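Local coordinates for protein mevalonate kinase, putative (Leishmania major, PDB 2HFS) that probably phosphorylates (R)-mevalonate with ATP, giving (R)-5-phosphomevalonate and ADP, an early step of isoprenoid and sterol biosynthesis, at residues S5-Y19 / S117-Q131. Residues are numbered along the deposited sequence; the frame is centred on the assembly and turned at random.
Sequences SKPVKSKTTGKNIGY and SDVVAFSRALSELYQ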
loop_
_atom_site.group_PDB
_atom_site.type_symbol
_atom_site.label_atom_id
_atom_site.label_comp_id
_atom_site.label_asym_id
_atom_site.label_seq_id
_atom_site.Cartn_x
_atom_site.Cartn_y
_atom_site.Cartn_z
ATOM N N SER A 5 12.023 -24.001 -13.997
ATOM C CA SER A 5 10.659 -24.041 -14.531
ATOM C C SER A 5 10.687 -23.731 -16.022
ATOM O O SER A 5 11.192 -22.687 -16.433
ATOM C CB SER A 5 9.744 -23.012 -13.846
ATOM O OG SER A 5 10.250 -22.545 -12.614
ATOM N N LYS A 6 10.133 -24.626 -16.830
ATOM C CA LYS A 6 9.989 -24.366 -18.261
ATOM C C LYS A 6 8.588 -23.805 -18.530
ATOM O O LYS A 6 7.633 -24.205 -17.846
ATOM C CB LYS A 6 10.239 -25.649 -19.055
ATOM C CG LYS A 6 11.046 -25.445 -20.344
ATOM C CD LYS A 6 10.167 -25.396 -21.594
ATOM C CE LYS A 6 10.967 -24.965 -22.805
ATOM N NZ LYS A 6 10.109 -24.900 -24.022
ATOM N N PRO A 7 8.457 -22.866 -19.481
ATOM C CA PRO A 7 7.158 -22.245 -19.763
ATOM C C PRO A 7 6.178 -23.235 -20.358
ATOM O O PRO A 7 6.512 -23.963 -21.305
ATOM C CB PRO A 7 7.485 -21.144 -20.785
ATOM C CG PRO A 7 8.960 -20.978 -20.739
ATOM C CD PRO A 7 9.512 -22.311 -20.349
ATOM N N VAL A 8 4.985 -23.269 -19.785
ATOM C CA VAL A 8 3.953 -24.195 -20.210
ATOM C C VAL A 8 3.026 -23.493 -21.189
ATOM O O VAL A 8 2.712 -24.047 -22.238
ATOM C CB VAL A 8 3.174 -24.791 -19.022
ATOM C CG1 VAL A 8 2.092 -25.748 -19.505
ATOM C CG2 VAL A 8 4.111 -25.525 -18.104
ATOM N N LYS A 9 2.620 -22.265 -20.851
ATOM C CA LYS A 9 1.844 -21.414 -21.747
ATOM C C LYS A 9 2.758 -20.478 -22.594
ATOM O O LYS A 9 3.892 -20.175 -22.208
ATOM C CB LYS A 9 0.826 -20.585 -20.939
ATOM C CG LYS A 9 -0.199 -21.413 -20.163
ATOM C CD LYS A 9 -1.285 -20.545 -19.518
ATOM C CE LYS A 9 -2.224 -19.899 -20.539
ATOM N NZ LYS A 9 -3.558 -19.587 -19.965
ATOM N N SER A 10 2.250 -20.012 -23.734
ATOM C CA SER A 10 2.992 -19.077 -24.582
ATOM C C SER A 10 2.619 -17.613 -24.289
ATOM O O SER A 10 3.358 -16.685 -24.628
ATOM C CB SER A 10 2.805 -19.406 -26.069
ATOM O OG SER A 10 1.477 -19.184 -26.493
ATOM N N LYS A 11 1.469 -17.423 -23.660
ATOM C CA LYS A 11 0.952 -16.105 -23.350
ATOM C C LYS A 11 -0.037 -16.288 -22.209
ATOM O O LYS A 11 -0.807 -17.243 -22.236
ATOM C CB LYS A 11 0.265 -15.541 -24.607
ATOM C CG LYS A 11 -0.361 -14.155 -24.485
ATOM C CD LYS A 11 -1.187 -13.808 -25.766
ATOM C CE LYS A 11 -1.627 -12.337 -25.739
ATOM N NZ LYS A 11 -2.219 -11.820 -27.035
ATOM N N THR A 12 -0.026 -15.391 -21.212
ATOM C CA THR A 12 -1.085 -15.395 -20.182
ATOM C C THR A 12 -2.436 -14.938 -20.719
ATOM O O THR A 12 -2.501 -14.096 -21.624
ATOM C CB THR A 12 -0.693 -14.541 -18.943
ATOM O OG1 THR A 12 -0.417 -13.193 -19.349
ATOM C CG2 THR A 12 0.598 -15.056 -18.343
ATOM N N THR A 13 -3.506 -15.508 -20.155
ATOM C CA THR A 13 -4.886 -15.219 -20.548
ATOM C C THR A 13 -5.744 -14.876 -19.336
ATOM O O THR A 13 -6.929 -14.539 -19.476
ATOM C CB THR A 13 -5.546 -16.434 -21.252
ATOM O OG1 THR A 13 -5.527 -17.581 -20.365
ATOM C CG2 THR A 13 -4.757 -16.877 -22.493
ATOM N N GLY A 14 -5.154 -14.981 -18.146
ATOM C CA GLY A 14 -5.884 -14.699 -16.908
ATOM C C GLY A 14 -5.788 -13.227 -16.568
ATOM O O GLY A 14 -5.271 -12.440 -17.378
ATOM N N LYS A 15 -6.255 -12.860 -15.372
ATOM C CA LYS A 15 -6.150 -11.491 -14.882
ATOM C C LYS A 15 -5.245 -11.434 -13.633
ATOM O O LYS A 15 -5.713 -11.522 -12.483
ATOM C CB LYS A 15 -7.533 -10.893 -14.623
ATOM C CG LYS A 15 -7.504 -9.400 -14.313
ATOM C CD LYS A 15 -8.845 -8.731 -14.603
ATOM C CE LYS A 15 -8.780 -7.248 -14.292
ATOM N NZ LYS A 15 -8.033 -6.527 -15.355
ATOM N N ASN A 16 -3.943 -11.313 -13.888
ATOM C CA ASN A 16 -2.924 -11.384 -12.847
ATOM C C ASN A 16 -2.635 -10.013 -12.295
ATOM O O ASN A 16 -1.989 -9.207 -12.944
ATOM C CB ASN A 16 -1.658 -12.019 -13.395
ATOM C CG ASN A 16 -1.900 -13.422 -13.861
ATOM O OD1 ASN A 16 -2.222 -14.311 -13.059
ATOM N ND2 ASN A 16 -1.807 -13.624 -15.156
ATOM N N ILE A 17 -3.131 -9.769 -11.088
ATOM C CA ILE A 17 -3.069 -8.435 -10.523
ATOM C C ILE A 17 -2.475 -8.425 -9.115
ATOM O O ILE A 17 -2.443 -9.461 -8.433
ATOM C CB ILE A 17 -4.494 -7.817 -10.489
ATOM C CG1 ILE A 17 -5.342 -8.482 -9.397
ATOM C CG2 ILE A 17 -5.175 -7.893 -11.884
ATOM C CD1 ILE A 17 -6.756 -7.951 -9.282
ATOM N N GLY A 18 -2.080 -7.233 -8.676
ATOM C CA GLY A 18 -1.701 -6.967 -7.271
ATOM C C GLY A 18 -2.409 -5.700 -6.828
ATOM O O GLY A 18 -2.393 -4.706 -7.553
ATOM N N TYR A 19 -3.070 -5.738 -5.666
ATOM C CA TYR A 19 -3.798 -4.562 -5.182
ATOM C C TYR A 19 -2.878 -3.489 -4.608
ATOM O O TYR A 19 -1.796 -3.809 -4.095
ATOM C CB TYR A 19 -4.833 -4.968 -4.145
ATOM C CG TYR A 19 -5.752 -6.082 -4.586
ATOM C CD1 TYR A 19 -6.779 -5.852 -5.501
ATOM C CD2 TYR A 19 -5.581 -7.386 -4.100
ATOM C CE1 TYR A 19 -7.635 -6.884 -5.898
ATOM C CE2 TYR A 19 -6.440 -8.423 -4.496
ATOM C CZ TYR A 19 -7.465 -8.145 -5.390
ATOM O OH TYR A 19 -8.310 -9.153 -5.817
ATOM N N SER A 117 2.578 -4.238 -5.453
ATOM C CA SER A 117 1.536 -4.567 -6.459
ATOM C C SER A 117 2.180 -5.088 -7.727
ATOM O O SER A 117 1.664 -6.035 -8.344
ATOM C CB SER A 117 0.639 -3.368 -6.796
ATOM O OG SER A 117 0.357 -2.576 -5.647
ATOM N N ASP A 118 3.305 -4.462 -8.084
ATOM C CA ASP A 118 4.160 -4.878 -9.213
ATOM C C ASP A 118 4.628 -6.323 -9.039
ATOM O O ASP A 118 4.288 -7.185 -9.874
ATOM C CB ASP A 118 5.328 -3.891 -9.339
ATOM C CG ASP A 118 6.274 -4.188 -10.511
ATOM O OD1 ASP A 118 6.082 -5.167 -11.266
ATOM O OD2 ASP A 118 7.249 -3.452 -10.742
ATOM N N VAL A 119 5.374 -6.606 -7.966
ATOM C CA VAL A 119 5.913 -7.965 -7.785
ATOM C C VAL A 119 4.815 -8.993 -7.533
ATOM O O VAL A 119 4.977 -10.143 -7.906
ATOM C CB VAL A 119 7.070 -8.098 -6.742
ATOM C CG1 VAL A 119 8.348 -7.445 -7.276
ATOM C CG2 VAL A 119 6.696 -7.510 -5.364
ATOM N N VAL A 120 3.687 -8.576 -6.949
ATOM C CA VAL A 120 2.586 -9.524 -6.772
ATOM C C VAL A 120 2.022 -9.925 -8.134
ATOM O O VAL A 120 1.938 -11.117 -8.451
ATOM C CB VAL A 120 1.484 -8.995 -5.829
ATOM C CG1 VAL A 120 0.222 -9.838 -5.927
ATOM C CG2 VAL A 120 2.002 -8.974 -4.372
ATOM N N ALA A 121 1.672 -8.930 -8.952
ATOM C CA ALA A 121 1.102 -9.196 -10.276
ATOM C C ALA A 121 2.036 -10.082 -11.107
ATOM O O ALA A 121 1.594 -11.056 -11.744
ATOM C CB ALA A 121 0.818 -7.876 -10.994
ATOM N N PHE A 122 3.325 -9.761 -11.066
ATOM C CA PHE A 122 4.376 -10.521 -11.753
ATOM C C PHE A 122 4.429 -11.992 -11.310
ATOM O O PHE A 122 4.448 -12.888 -12.153
ATOM C CB PHE A 122 5.731 -9.814 -11.522
ATOM C CG PHE A 122 6.879 -10.378 -12.328
ATOM C CD1 PHE A 122 6.690 -10.876 -13.610
ATOM C CD2 PHE A 122 8.162 -10.402 -11.775
ATOM C CE1 PHE A 122 7.788 -11.397 -14.353
ATOM C CE2 PHE A 122 9.258 -10.907 -12.498
ATOM C CZ PHE A 122 9.069 -11.399 -13.788
ATOM N N SER A 123 4.469 -12.223 -9.992
ATOM C CA SER A 123 4.471 -13.567 -9.425
ATOM C C SER A 123 3.275 -14.378 -9.889
ATOM O O SER A 123 3.411 -15.549 -10.229
ATOM C CB SER A 123 4.508 -13.491 -7.904
ATOM O OG SER A 123 5.746 -12.923 -7.485
ATOM N N ARG A 124 2.101 -13.753 -9.879
ATOM C CA ARG A 124 0.879 -14.385 -10.360
ATOM C C ARG A 124 0.959 -14.741 -11.847
ATOM O O ARG A 124 0.610 -15.852 -12.230
ATOM C CB ARG A 124 -0.343 -13.495 -10.071
ATOM C CG ARG A 124 -0.739 -13.441 -8.576
ATOM C CD ARG A 124 -2.160 -12.916 -8.329
ATOM N NE ARG A 124 -2.495 -12.811 -6.907
ATOM C CZ ARG A 124 -2.777 -13.839 -6.113
ATOM N NH1 ARG A 124 -2.758 -15.093 -6.577
ATOM N NH2 ARG A 124 -3.064 -13.615 -4.842
ATOM N N ALA A 125 1.425 -13.803 -12.675
ATOM C CA ALA A 125 1.563 -14.061 -14.123
ATOM C C ALA A 125 2.567 -15.163 -14.427
ATOM O O ALA A 125 2.331 -15.971 -15.323
ATOM C CB ALA A 125 1.935 -12.791 -14.863
ATOM N N LEU A 126 3.684 -15.178 -13.700
ATOM C CA LEU A 126 4.668 -16.249 -13.822
ATOM C C LEU A 126 4.028 -17.580 -13.440
ATOM O O LEU A 126 4.215 -18.599 -14.143
ATOM C CB LEU A 126 5.912 -15.968 -12.959
ATOM C CG LEU A 126 6.808 -14.806 -13.415
ATOM C CD1 LEU A 126 7.833 -14.448 -12.312
ATOM C CD2 LEU A 126 7.536 -15.155 -14.724
ATOM N N SER A 127 3.273 -17.580 -12.336
ATOM C CA SER A 127 2.579 -18.792 -11.934
ATOM C C SER A 127 1.707 -19.281 -13.081
ATOM O O SER A 127 1.705 -20.476 -13.400
ATOM C CB SER A 127 1.720 -18.558 -10.685
ATOM O OG SER A 127 1.083 -19.769 -10.292
ATOM N N GLU A 128 0.982 -18.362 -13.717
ATOM C CA GLU A 128 0.174 -18.768 -14.860
ATOM C C GLU A 128 1.032 -19.375 -15.963
ATOM O O GLU A 128 0.790 -20.501 -16.390
ATOM C CB GLU A 128 -0.668 -17.636 -15.441
ATOM C CG GLU A 128 -1.521 -18.138 -16.599
ATOM C CD GLU A 128 -2.509 -17.145 -17.165
ATOM O OE1 GLU A 128 -2.737 -16.091 -16.556
ATOM O OE2 GLU A 128 -3.075 -17.444 -18.243
ATOM N N LEU A 129 2.037 -18.628 -16.414
ATOM C CA LEU A 129 2.739 -18.975 -17.633
ATOM C C LEU A 129 3.544 -20.252 -17.465
ATOM O O LEU A 129 3.618 -21.068 -18.384
ATOM C CB LEU A 129 3.646 -17.833 -18.063
ATOM C CG LEU A 129 4.073 -17.892 -19.536
ATOM C CD1 LEU A 129 3.018 -17.198 -20.365
ATOM C CD2 LEU A 129 5.393 -17.184 -19.699
ATOM N N TYR A 130 4.121 -20.424 -16.275
ATOM C CA TYR A 130 4.897 -21.619 -15.938
ATOM C C TYR A 130 4.044 -22.705 -15.262
ATOM O O TYR A 130 4.551 -23.777 -14.887
ATOM C CB TYR A 130 6.131 -21.213 -15.107
ATOM C CG TYR A 130 7.109 -20.405 -15.950
ATOM C CD1 TYR A 130 8.192 -21.017 -16.567
ATOM C CD2 TYR A 130 6.911 -19.031 -16.168
ATOM C CE1 TYR A 130 9.077 -20.279 -17.370
ATOM C CE2 TYR A 130 7.775 -18.291 -16.977
ATOM C CZ TYR A 130 8.844 -18.925 -17.582
ATOM O OH TYR A 130 9.705 -18.179 -18.352
ATOM N N GLN A 131 2.744 -22.431 -15.145
ATOM C CA GLN A 131 1.770 -23.313 -14.481
ATOM C C GLN A 131 2.295 -23.844 -13.148
ATOM O O GLN A 131 2.424 -25.058 -12.945
ATOM C CB GLN A 131 1.327 -24.474 -15.399
ATOM C CG GLN A 131 0.486 -24.082 -16.603
ATOM C CD GLN A 131 -0.947 -23.762 -16.254
ATOM O OE1 GLN A 131 -1.754 -24.663 -16.039
ATOM N NE2 GLN A 131 -1.276 -22.474 -16.224
HETATM O O HOH W 1 7.044 -24.903 -15.158
HETATM O O HOH W 2 -3.406 -10.238 -5.856
#
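E128 near the end of helix 114-130 shows how one carboxylate can organise an irregular chain. Its side chain, CG anti to the backbone N (chi1 -178°) and extended beyond, reaches into the bend at 12-16. E128 OE2 takes the salt bridge from K9 NZ (2.8 Å) on its anti lone pair, and a nearly straight bond from T13 N (2.8 Å) that arrives on the syn side but 34° out of the carboxylate plane. E128 OE1 receives G14 N on its syn lone pair, while N16 ND2 meets it nearly along the C-O axis at 3.0 Å. Three close donors and a more bent bond from G14 N thus hold the carboxylate's rotation and probably favour its charged form. K9 NZ also donates to T13 OG1, tying K9 to the bend.

At the helix end, where Q131 adopts the positive phi of a Schellman motif, L129 O accepts from both V8 N and K9 N (each 2.9 Å). Q131 NE2 turns back onto E128 O, and Q131 CG packs on V8. Beyond the polar group, P7 lies alongside Y130, P7 CG to Y130 CE1 3.4 Å, and L129 CD1 fits among K9, T12 and the backbone between them. N16 lays its amide against A125, with N16 CG 3.5 Å from A125 CA. Further along, G18 lets strand 17-19 pass close to S117 and V120, and R124 NE donates to a water within hydrogen-bonding distance of I17 O.

R124 NH2 binds D136 and T163. Strand 36-52 pairs with strand 17-25 and, through L49, holds T12; L98 of strand 97-103 packs against L129 and Y130. From P7 beside Y130 to G18 beside S117, the N-terminal segment runs antiparallel to this GHMP kinase N-terminal domain helix, with helix 136-146 packing on V120 and R124.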